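Local coordinates for protein glutathione transferase (Lolium rigidum, PDB 6ZB6) that probably conjugates glutathione to electrophilic xenobiotics, including herbicides, as a phi class glutathione transferase, and binds S-(p-nitrobenzyl)glutathione, at residues 145-150 against 185-190; 117-122 against 134-139. All blocks are in the same frame, centred on the assembly; numbering follows the deposited sequence.

Interaction 1 (145-150 against 185-190); sequences KVLEVY and AALFGS
Leu187 is the first residue of 185-190 to meet helix 133-156, and it does so methyl to methyl: its CD2 lies 3.7 Å from CD1 of Leu147, the two side chains crossing at a slant. With CG of Leu187 anti to its backbone N (chi1 -174°), the isobutyl group is carried to the helix, where it also rests on Leu140, Leu143 and Lys144. Phe188 follows. Its CB does not aim at the helix, but the ring swings across, and CE1 comes to 3.8 Å from Leu147 CD1 and 4.1 Å from Leu147 CD2. Both methyls of the leucine approach CE1 obliquely from the same side of the ring plane, its chain running roughly perpendicular to that of the phenylalanine. Tyr109 of helix 92-127 and Val194 of helix 192-202 also touch the ring, and Val194 touches Leu147 as well. Gly189 and Ser190 complete the short 3-10 turn, in which Gly189 N bonds to Ala186 O at 3.1 Å. No hydrogen bond joins the two segments, and within 145-150 Leu147 alone touches 185-190. This is apolar packing of an interhelical 3-10 turn against a long helix within the all-helical C-terminal domain of the glutathione transferase fold.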
ATOM      1  N   LYS A 145       0.501 -20.050  -1.688  1.00 23.90           N
ATOM      2  CA  LYS A 145      -0.292 -20.595  -0.588  1.00 27.43           C
ATOM      3  C   LYS A 145      -1.189 -19.525   0.017  1.00 26.18           C
ATOM      4  O   LYS A 145      -2.363 -19.780   0.309  1.00 27.95           O
ATOM      5  CB  LYS A 145       0.618 -21.202   0.482  1.00 33.45           C
ATOM      6  CG  LYS A 145       1.359 -22.465   0.045  1.00 35.86           C
ATOM      7  CD  LYS A 145       0.431 -23.474  -0.623  1.00 45.63           C
ATOM      8  CE  LYS A 145       1.216 -24.620  -1.272  1.00 48.95           C
ATOM      9  NZ  LYS A 145       0.561 -25.150  -2.515  1.00 45.49           N
ATOM     10  N   VAL A 146      -0.655 -18.320   0.208  1.00 26.29           N
ATOM     11  CA  VAL A 146      -1.477 -17.196   0.663  1.00 24.90           C
ATOM     12  C   VAL A 146      -2.631 -16.962  -0.308  1.00 24.00           C
ATOM     13  O   VAL A 146      -3.790 -16.795   0.096  1.00 22.24           O
ATOM     14  CB  VAL A 146      -0.609 -15.931   0.815  1.00 22.02           C
ATOM     15  CG1 VAL A 146      -1.481 -14.702   1.129  1.00 20.75           C
ATOM     16  CG2 VAL A 146       0.443 -16.133   1.884  1.00 23.71           C
ATOM     17  N   LEU A 147      -2.332 -16.948  -1.608  1.00 22.30           N
ATOM     18  CA  LEU A 147      -3.370 -16.621  -2.578  1.00 24.47           C
ATOM     19  C   LEU A 147      -4.472 -17.672  -2.596  1.00 27.98           C
ATOM     20  O   LEU A 147      -5.638 -17.329  -2.808  1.00 21.95           O
ATOM     21  CB  LEU A 147      -2.755 -16.442  -3.972  1.00 20.18           C
ATOM     22  CG  LEU A 147      -1.928 -15.151  -4.134  1.00 20.79           C
ATOM     23  CD1 LEU A 147      -1.357 -15.071  -5.566  1.00 24.07           C
ATOM     24  CD2 LEU A 147      -2.769 -13.930  -3.825  1.00 24.31           C
ATOM     25  N   GLU A 148      -4.138 -18.942  -2.348  1.00 26.42           N
ATOM     26  CA  GLU A 148      -5.174 -19.961  -2.203  1.00 25.05           C
ATOM     27  C   GLU A 148      -6.162 -19.606  -1.095  1.00 26.43           C
ATOM     28  O   GLU A 148      -7.369 -19.836  -1.241  1.00 24.98           O
ATOM     29  CB  GLU A 148      -4.535 -21.323  -1.938  1.00 22.19           C
ATOM     30  CG  GLU A 148      -3.843 -21.898  -3.200  1.00 27.16           C
ATOM     31  CD  GLU A 148      -3.036 -23.159  -2.934  1.00 38.05           C
ATOM     32  OE1 GLU A 148      -3.145 -23.730  -1.827  1.00 39.38           O
ATOM     33  OE2 GLU A 148      -2.275 -23.572  -3.839  1.00 37.75           O
ATOM     34  N   VAL A 149      -5.672 -19.052   0.020  1.00 23.09           N
ATOM     35  CA  VAL A 149      -6.573 -18.627   1.090  1.00 22.70           C
ATOM     36  C   VAL A 149      -7.395 -17.420   0.653  1.00 24.28           C
ATOM     37  O   VAL A 149      -8.607 -17.355   0.901  1.00 23.87           O
ATOM     38  CB  VAL A 149      -5.775 -18.328   2.373  1.00 20.16           C
ATOM     39  CG1 VAL A 149      -6.694 -17.761   3.451  1.00 24.73           C
ATOM     40  CG2 VAL A 149      -5.051 -19.584   2.860  1.00 28.51           C
ATOM     41  N   TYR A 150      -6.756 -16.443  -0.002  1.00 20.97           N
ATOM     42  CA  TYR A 150      -7.498 -15.278  -0.481  1.00 21.95           C
ATOM     43  C   TYR A 150      -8.568 -15.691  -1.478  1.00 26.86           C
ATOM     44  O   TYR A 150      -9.684 -15.154  -1.472  1.00 24.85           O
ATOM     45  CB  TYR A 150      -6.544 -14.268  -1.127  1.00 23.77           C
ATOM     46  CG  TYR A 150      -5.883 -13.289  -0.159  1.00 25.38           C
ATOM     47  CD1 TYR A 150      -5.154 -13.743   0.940  1.00 21.81           C
ATOM     48  CD2 TYR A 150      -5.961 -11.922  -0.370  1.00 22.78           C
ATOM     49  CE1 TYR A 150      -4.538 -12.852   1.810  1.00 24.40           C
ATOM     50  CE2 TYR A 150      -5.347 -11.017   0.504  1.00 21.81           C
ATOM     51  CZ  TYR A 150      -4.632 -11.491   1.581  1.00 20.17           C
ATOM     52  OH  TYR A 150      -4.042 -10.594   2.446  1.00 20.88           O
ATOM     53  N   ALA A 185       3.580 -11.075 -12.886  1.00 27.17           N
ATOM     54  CA  ALA A 185       2.293 -10.389 -12.856  1.00 30.50           C
ATOM     55  C   ALA A 185       1.139 -11.265 -13.315  1.00 29.36           C
ATOM     56  O   ALA A 185      -0.009 -10.977 -12.969  1.00 30.63           O
ATOM     57  CB  ALA A 185       2.349  -9.137 -13.723  1.00 30.94           C
ATOM     58  N   ALA A 186       1.402 -12.314 -14.094  1.00 24.39           N
ATOM     59  CA  ALA A 186       0.296 -13.178 -14.496  1.00 25.89           C
ATOM     60  C   ALA A 186      -0.175 -14.103 -13.374  1.00 27.97           C
ATOM     61  O   ALA A 186      -1.206 -14.763 -13.546  1.00 22.15           O
ATOM     62  CB  ALA A 186       0.686 -13.989 -15.748  1.00 19.77           C
ATOM     63  N   LEU A 187       0.494 -14.116 -12.212  1.00 23.54           N
ATOM     64  CA  LEU A 187       0.124 -15.037 -11.137  1.00 25.36           C
ATOM     65  C   LEU A 187      -1.351 -14.922 -10.774  1.00 23.39           C
ATOM     66  O   LEU A 187      -2.042 -15.935 -10.604  1.00 20.88           O
ATOM     67  CB  LEU A 187       0.981 -14.769  -9.891  1.00 22.61           C
ATOM     68  CG  LEU A 187       0.813 -15.740  -8.716  1.00 22.83           C
ATOM     69  CD1 LEU A 187       1.071 -17.170  -9.166  1.00 28.12           C
ATOM     70  CD2 LEU A 187       1.738 -15.355  -7.550  1.00 24.31           C
ATOM     71  N   PHE A 188      -1.855 -13.690 -10.645  1.00 20.45           N
ATOM     72  CA  PHE A 188      -3.213 -13.516 -10.135  1.00 24.24           C
ATOM     73  C   PHE A 188      -4.256 -14.154 -11.038  1.00 21.94           C
ATOM     74  O   PHE A 188      -5.318 -14.570 -10.556  1.00 26.31           O
ATOM     75  CB  PHE A 188      -3.530 -12.038  -9.941  1.00 24.75           C
ATOM     76  CG  PHE A 188      -3.055 -11.494  -8.618  1.00 25.77           C
ATOM     77  CD1 PHE A 188      -1.911 -11.994  -8.024  1.00 27.73           C
ATOM     78  CD2 PHE A 188      -3.758 -10.498  -7.978  1.00 27.34           C
ATOM     79  CE1 PHE A 188      -1.457 -11.487  -6.797  1.00 35.30           C
ATOM     80  CE2 PHE A 188      -3.304  -9.983  -6.762  1.00 27.43           C
ATOM     81  CZ  PHE A 188      -2.156 -10.493  -6.181  1.00 26.15           C
ATOM     82  N   GLY A 189      -3.981 -14.249 -12.342  1.00 25.27           N
ATOM     83  CA  GLY A 189      -4.965 -14.833 -13.232  1.00 25.29           C
ATOM     84  C   GLY A 189      -5.312 -16.273 -12.924  1.00 28.65           C
ATOM     85  O   GLY A 189      -6.337 -16.770 -13.404  1.00 26.81           O
ATOM     86  N   SER A 190      -4.475 -16.968 -12.156  1.00 23.32           N
ATOM     87  CA  SER A 190      -4.790 -18.332 -11.748  1.00 24.31           C
ATOM     88  C   SER A 190      -5.754 -18.390 -10.572  1.00 25.41           C
ATOM     89  O   SER A 190      -6.206 -19.486 -10.206  1.00 23.80           O
ATOM     90  CB  SER A 190      -3.493 -19.079 -11.419  1.00 24.24           C
ATOM     91  OG  SER A 190      -2.793 -19.367 -12.626  1.00 22.84           O
TER

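Interaction 2 (117-122 against 134-139); sequences VYQCLF and KVVAES. With GTB (S-(p-nitrobenzyl)glutathione), chain G.
The antiparallel helical hairpin of the C-terminal domain, whose first helix also lines the ligand pocket, is joined here near its turn. The axes of 117-122 and 134-139 approach to 9.5 Å with 133° between their directions. Gln119 carries most of the contact: its CB lies 3.5 Å from Val136 CG2, while its chain, folded about its CB-CG bond (chi2 -65°), lays CG and the amide across Val135, the two side chains roughly perpendicular, with Gln119 CG 3.9 Å from Val135 CG1. Asp132 N in the connecting loop donates to Gln119 OE1, holding the polar end while its methylenes pack. Beside it, Cys120 SG touches Val136 CG2 at 4.0 Å. Elsewhere on the first helix, Phe122 offers one ring face to S-(p-nitrobenzyl)glutathione, whose C5' sits over the ring centre, 3.5 Å from Phe122 CD2. Val117 CG1 backs the opposite face, and the Phe122 edge stands over the Tyr118 ring, whose OH is 3.2 Å from ligand C2'. A wider pi-type turn accompanies these rings: Leu121 N and Phe122 N both bond to Val117 O, from opposite faces of the carbonyl plane. The helix is thus two-sided in its chemistry. Apolar packing joins it to the partner helix, while the Gln119 amide is tied to the connecting loop; on the other side, aromatic surface receives the nitrobenzyl group, consistent with a site for hydrophobic electrophiles.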
ATOM      1  N   VAL A 117       8.864  -8.157  -5.207  1.00 28.39           N
ATOM      2  CA  VAL A 117       9.004  -6.789  -5.701  1.00 28.19           C
ATOM      3  C   VAL A 117      10.430  -6.290  -5.488  1.00 30.35           C
ATOM      4  O   VAL A 117      11.038  -5.695  -6.388  1.00 32.16           O
ATOM      5  CB  VAL A 117       7.975  -5.861  -5.027  1.00 25.05           C
ATOM      6  CG1 VAL A 117       8.243  -4.414  -5.412  1.00 29.67           C
ATOM      7  CG2 VAL A 117       6.565  -6.276  -5.415  1.00 27.98           C
ATOM      8  N   TYR A 118      10.982  -6.527  -4.290  1.00 33.34           N
ATOM      9  CA  TYR A 118      12.360  -6.129  -4.003  1.00 35.40           C
ATOM     10  C   TYR A 118      13.332  -6.780  -4.972  1.00 37.20           C
ATOM     11  O   TYR A 118      14.176  -6.106  -5.575  1.00 36.47           O
ATOM     12  CB  TYR A 118      12.736  -6.509  -2.570  1.00 40.34           C
ATOM     13  CG  TYR A 118      12.414  -5.449  -1.552  1.00 42.21           C
ATOM     14  CD1 TYR A 118      13.320  -4.433  -1.269  1.00 45.74           C
ATOM     15  CD2 TYR A 118      11.201  -5.459  -0.870  1.00 49.49           C
ATOM     16  CE1 TYR A 118      13.025  -3.456  -0.331  1.00 46.50           C
ATOM     17  CE2 TYR A 118      10.894  -4.487   0.066  1.00 46.59           C
ATOM     18  CZ  TYR A 118      11.809  -3.489   0.330  1.00 51.63           C
ATOM     19  OH  TYR A 118      11.501  -2.528   1.263  1.00 54.62           O
ATOM     20  N   GLN A 119      13.229  -8.099  -5.129  1.00 32.43           N
ATOM     21  CA  GLN A 119      14.227  -8.822  -5.904  1.00 35.68           C
ATOM     22  C   GLN A 119      14.105  -8.545  -7.399  1.00 37.27           C
ATOM     23  O   GLN A 119      15.119  -8.543  -8.104  1.00 34.07           O
ATOM     24  CB  GLN A 119      14.109 -10.320  -5.637  1.00 34.41           C
ATOM     25  CG  GLN A 119      14.470 -10.742  -4.228  1.00 38.92           C
ATOM     26  CD  GLN A 119      15.931 -10.507  -3.908  1.00 42.32           C
ATOM     27  OE1 GLN A 119      16.771 -10.468  -4.801  1.00 41.17           O
ATOM     28  NE2 GLN A 119      16.240 -10.346  -2.621  1.00 44.69           N
ATOM     29  N   CYS A 120      12.890  -8.301  -7.898  1.00 34.13           N
ATOM     30  CA  CYS A 120      12.671  -8.171  -9.332  1.00 37.54           C
ATOM     31  C   CYS A 120      12.657  -6.718  -9.796  1.00 38.65           C
ATOM     32  O   CYS A 120      12.974  -6.454 -10.961  1.00 39.10           O
ATOM     33  CB  CYS A 120      11.345  -8.839  -9.717  1.00 34.11           C
ATOM     34  SG  CYS A 120      11.326 -10.629  -9.575  1.00 33.46           S
ATOM     35  N   LEU A 121      12.342  -5.773  -8.903  1.00 33.72           N
ATOM     36  CA  LEU A 121      12.187  -4.364  -9.267  1.00 36.16           C
ATOM     37  C   LEU A 121      13.145  -3.468  -8.491  1.00 43.77           C
ATOM     38  O   LEU A 121      14.036  -2.865  -9.097  1.00 39.35           O
ATOM     39  CB  LEU A 121      10.739  -3.931  -9.039  1.00 39.12           C
ATOM     40  CG  LEU A 121       9.813  -3.837 -10.243  1.00 51.28           C
ATOM     41  CD1 LEU A 121       8.602  -2.983  -9.886  1.00 52.36           C
ATOM     42  CD2 LEU A 121      10.563  -3.256 -11.427  1.00 51.40           C
ATOM     43  N   PHE A 122      12.988  -3.361  -7.165  1.00 38.95           N
ATOM     44  CA  PHE A 122      13.743  -2.389  -6.382  1.00 37.69           C
ATOM     45  C   PHE A 122      15.242  -2.663  -6.449  1.00 41.23           C
ATOM     46  O   PHE A 122      16.034  -1.763  -6.752  1.00 41.73           O
ATOM     47  CB  PHE A 122      13.278  -2.404  -4.922  1.00 37.00           C
ATOM     48  CG  PHE A 122      11.841  -1.943  -4.702  1.00 47.82           C
ATOM     49  CD1 PHE A 122      11.175  -1.164  -5.642  1.00 47.15           C
ATOM     50  CD2 PHE A 122      11.168  -2.285  -3.526  1.00 44.28           C
ATOM     51  CE1 PHE A 122       9.862  -0.747  -5.425  1.00 39.80           C
ATOM     52  CE2 PHE A 122       9.862  -1.870  -3.302  1.00 47.39           C
ATOM     53  CZ  PHE A 122       9.206  -1.097  -4.258  1.00 43.20           C
ATOM     54  N   LYS A 134      16.620 -17.354  -6.146  1.00 46.87           N
ATOM     55  CA  LYS A 134      16.205 -18.337  -5.153  1.00 49.46           C
ATOM     56  C   LYS A 134      15.324 -17.696  -4.084  1.00 47.88           C
ATOM     57  O   LYS A 134      14.384 -18.331  -3.594  1.00 51.62           O
ATOM     58  CB  LYS A 134      17.412 -19.044  -4.531  1.00 56.13           C
ATOM     59  CG  LYS A 134      18.328 -18.180  -3.688  1.00 73.44           C
ATOM     60  CD  LYS A 134      18.922 -18.938  -2.507  1.00 77.51           C
ATOM     61  CE  LYS A 134      20.049 -18.129  -1.861  1.00 79.82           C
ATOM     62  NZ  LYS A 134      19.710 -16.683  -1.752  1.00 81.38           N
ATOM     63  N   VAL A 135      15.587 -16.433  -3.727  1.00 50.90           N
ATOM     64  CA  VAL A 135      14.656 -15.705  -2.865  1.00 42.57           C
ATOM     65  C   VAL A 135      13.305 -15.570  -3.560  1.00 36.75           C
ATOM     66  O   VAL A 135      12.249 -15.728  -2.936  1.00 35.24           O
ATOM     67  CB  VAL A 135      15.223 -14.322  -2.476  1.00 44.07           C
ATOM     68  CG1 VAL A 135      14.219 -13.566  -1.613  1.00 40.83           C
ATOM     69  CG2 VAL A 135      16.560 -14.441  -1.746  1.00 43.46           C
ATOM     70  N   VAL A 136      13.322 -15.286  -4.863  1.00 38.36           N
ATOM     71  CA  VAL A 136      12.083 -15.155  -5.621  1.00 39.47           C
ATOM     72  C   VAL A 136      11.311 -16.468  -5.609  1.00 39.74           C
ATOM     73  O   VAL A 136      10.108 -16.499  -5.318  1.00 32.87           O
ATOM     74  CB  VAL A 136      12.385 -14.688  -7.054  1.00 38.03           C
ATOM     75  CG1 VAL A 136      11.150 -14.842  -7.954  1.00 38.35           C
ATOM     76  CG2 VAL A 136      12.873 -13.260  -7.034  1.00 34.37           C
ATOM     77  N   ALA A 137      12.000 -17.576  -5.906  1.00 35.60           N
ATOM     78  CA  ALA A 137      11.332 -18.873  -5.970  1.00 36.76           C
ATOM     79  C   ALA A 137      10.718 -19.245  -4.630  1.00 38.61           C
ATOM     80  O   ALA A 137       9.575 -19.713  -4.570  1.00 42.71           O
ATOM     81  CB  ALA A 137      12.315 -19.952  -6.428  1.00 42.26           C
ATOM     82  N   GLU A 138      11.454 -19.029  -3.542  1.00 34.10           N
ATOM     83  CA  GLU A 138      10.929 -19.364  -2.223  1.00 33.16           C
ATOM     84  C   GLU A 138       9.750 -18.477  -1.858  1.00 33.82           C
ATOM     85  O   GLU A 138       8.776 -18.953  -1.265  1.00 34.22           O
ATOM     86  CB  GLU A 138      12.030 -19.249  -1.179  1.00 43.14           C
ATOM     87  CG  GLU A 138      13.024 -20.385  -1.239  1.00 54.60           C
ATOM     88  CD  GLU A 138      14.241 -20.125  -0.384  1.00 71.94           C
ATOM     89  OE1 GLU A 138      14.496 -20.923   0.543  1.00 78.13           O
ATOM     90  OE2 GLU A 138      14.937 -19.118  -0.635  1.00 76.63           O
ATOM     91  N   SER A 139       9.811 -17.192  -2.222  1.00 35.91           N
ATOM     92  CA  SER A 139       8.713 -16.279  -1.904  1.00 35.68           C
ATOM     93  C   SER A 139       7.472 -16.588  -2.727  1.00 32.56           C
ATOM     94  O   SER A 139       6.347 -16.451  -2.235  1.00 27.70           O
ATOM     95  CB  SER A 139       9.138 -14.830  -2.135  1.00 35.56           C
ATOM     96  OG  SER A 139      10.058 -14.414  -1.150  1.00 45.23           O
TER
HETATM   97  N1  GTB G 301       6.715   0.484   8.374  1.00 18.02           N
HETATM   98  CA1 GTB G 301       7.124   1.687   7.667  1.00 21.51           C
HETATM   99  C1  GTB G 301       5.880   2.389   7.101  1.00 18.28           C
HETATM  100  O11 GTB G 301       4.914   1.713   6.653  1.00 24.21           O
HETATM  101  O12 GTB G 301       5.805   3.648   7.079  1.00 19.89           O
HETATM  102  CB1 GTB G 301       8.081   1.266   6.546  1.00 22.70           C
HETATM  103  CG1 GTB G 301       8.500   2.516   5.774  1.00 23.37           C
HETATM  104  CD1 GTB G 301       9.623   2.216   4.797  1.00 26.96           C
HETATM  105  OE1 GTB G 301      10.079   1.119   4.685  1.00 26.00           O
HETATM  106  N2  GTB G 301      10.127   3.301   3.993  1.00 21.22           N
HETATM  107  CA2 GTB G 301      11.201   3.002   3.068  1.00 25.17           C
HETATM  108  C2  GTB G 301      12.435   3.777   3.507  1.00 21.65           C
HETATM  109  O2  GTB G 301      12.369   4.913   3.862  1.00 22.74           O
HETATM  110  CB2 GTB G 301      10.781   3.411   1.654  1.00 24.32           C
HETATM  111  SG2 GTB G 301       9.390   2.345   1.128  1.00 30.90           S
HETATM  112  N3  GTB G 301      13.711   3.105   3.513  1.00 25.54           N
HETATM  113  CA3 GTB G 301      14.886   3.845   3.923  1.00 30.26           C
HETATM  114  C3  GTB G 301      15.566   3.153   5.100  1.00 36.92           C
HETATM  115  O31 GTB G 301      16.780   3.397   5.348  1.00 44.62           O
HETATM  116  O32 GTB G 301      14.924   2.344   5.826  1.00 37.82           O
HETATM  117  C'  GTB G 301      10.005   0.644   0.948  1.00 35.64           C
HETATM  118  C1' GTB G 301      11.107   0.639  -0.108  1.00 45.42           C
HETATM  119  C2' GTB G 301      12.405   0.316   0.252  1.00 50.70           C
HETATM  120  C3' GTB G 301      13.413   0.309  -0.702  1.00 58.90           C
HETATM  121  C4' GTB G 301      13.120   0.622  -2.021  1.00 57.62           C
HETATM  122  N41 GTB G 301      14.179   0.620  -3.029  1.00 59.47           N
HETATM  123  O41 GTB G 301      15.478   0.184  -2.712  1.00 59.42           O
HETATM  124  O42 GTB G 301      13.938   0.993  -4.115  1.00 55.22           O
HETATM  125  C5' GTB G 301      11.818   0.948  -2.379  1.00 53.47           C
HETATM  126  C6' GTB G 301      10.809   0.957  -1.426  1.00 52.61           C

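In the fold
Both interactions use helix 133-156, with interaction 2 near its start and interaction 1 farther along, their centres 16 Å apart and their atoms not touching. All four segments belong to the C-terminal domain. Interaction 1 is the more buried: a leucine meets a 3-10 turn through hydrocarbon alone, and the surrounding helices 92-127 and 192-202 close over the phenylalanine. Interaction 2 is partly buried, pairs two helices in a hairpin, and mixes aliphatic packing with a polar side chain fixed by the connecting loop. They differ also in reach: interaction 2 shares its first helix with the ligand pocket, whereas interaction 1 is structural packing remote from the bound glutathione conjugate.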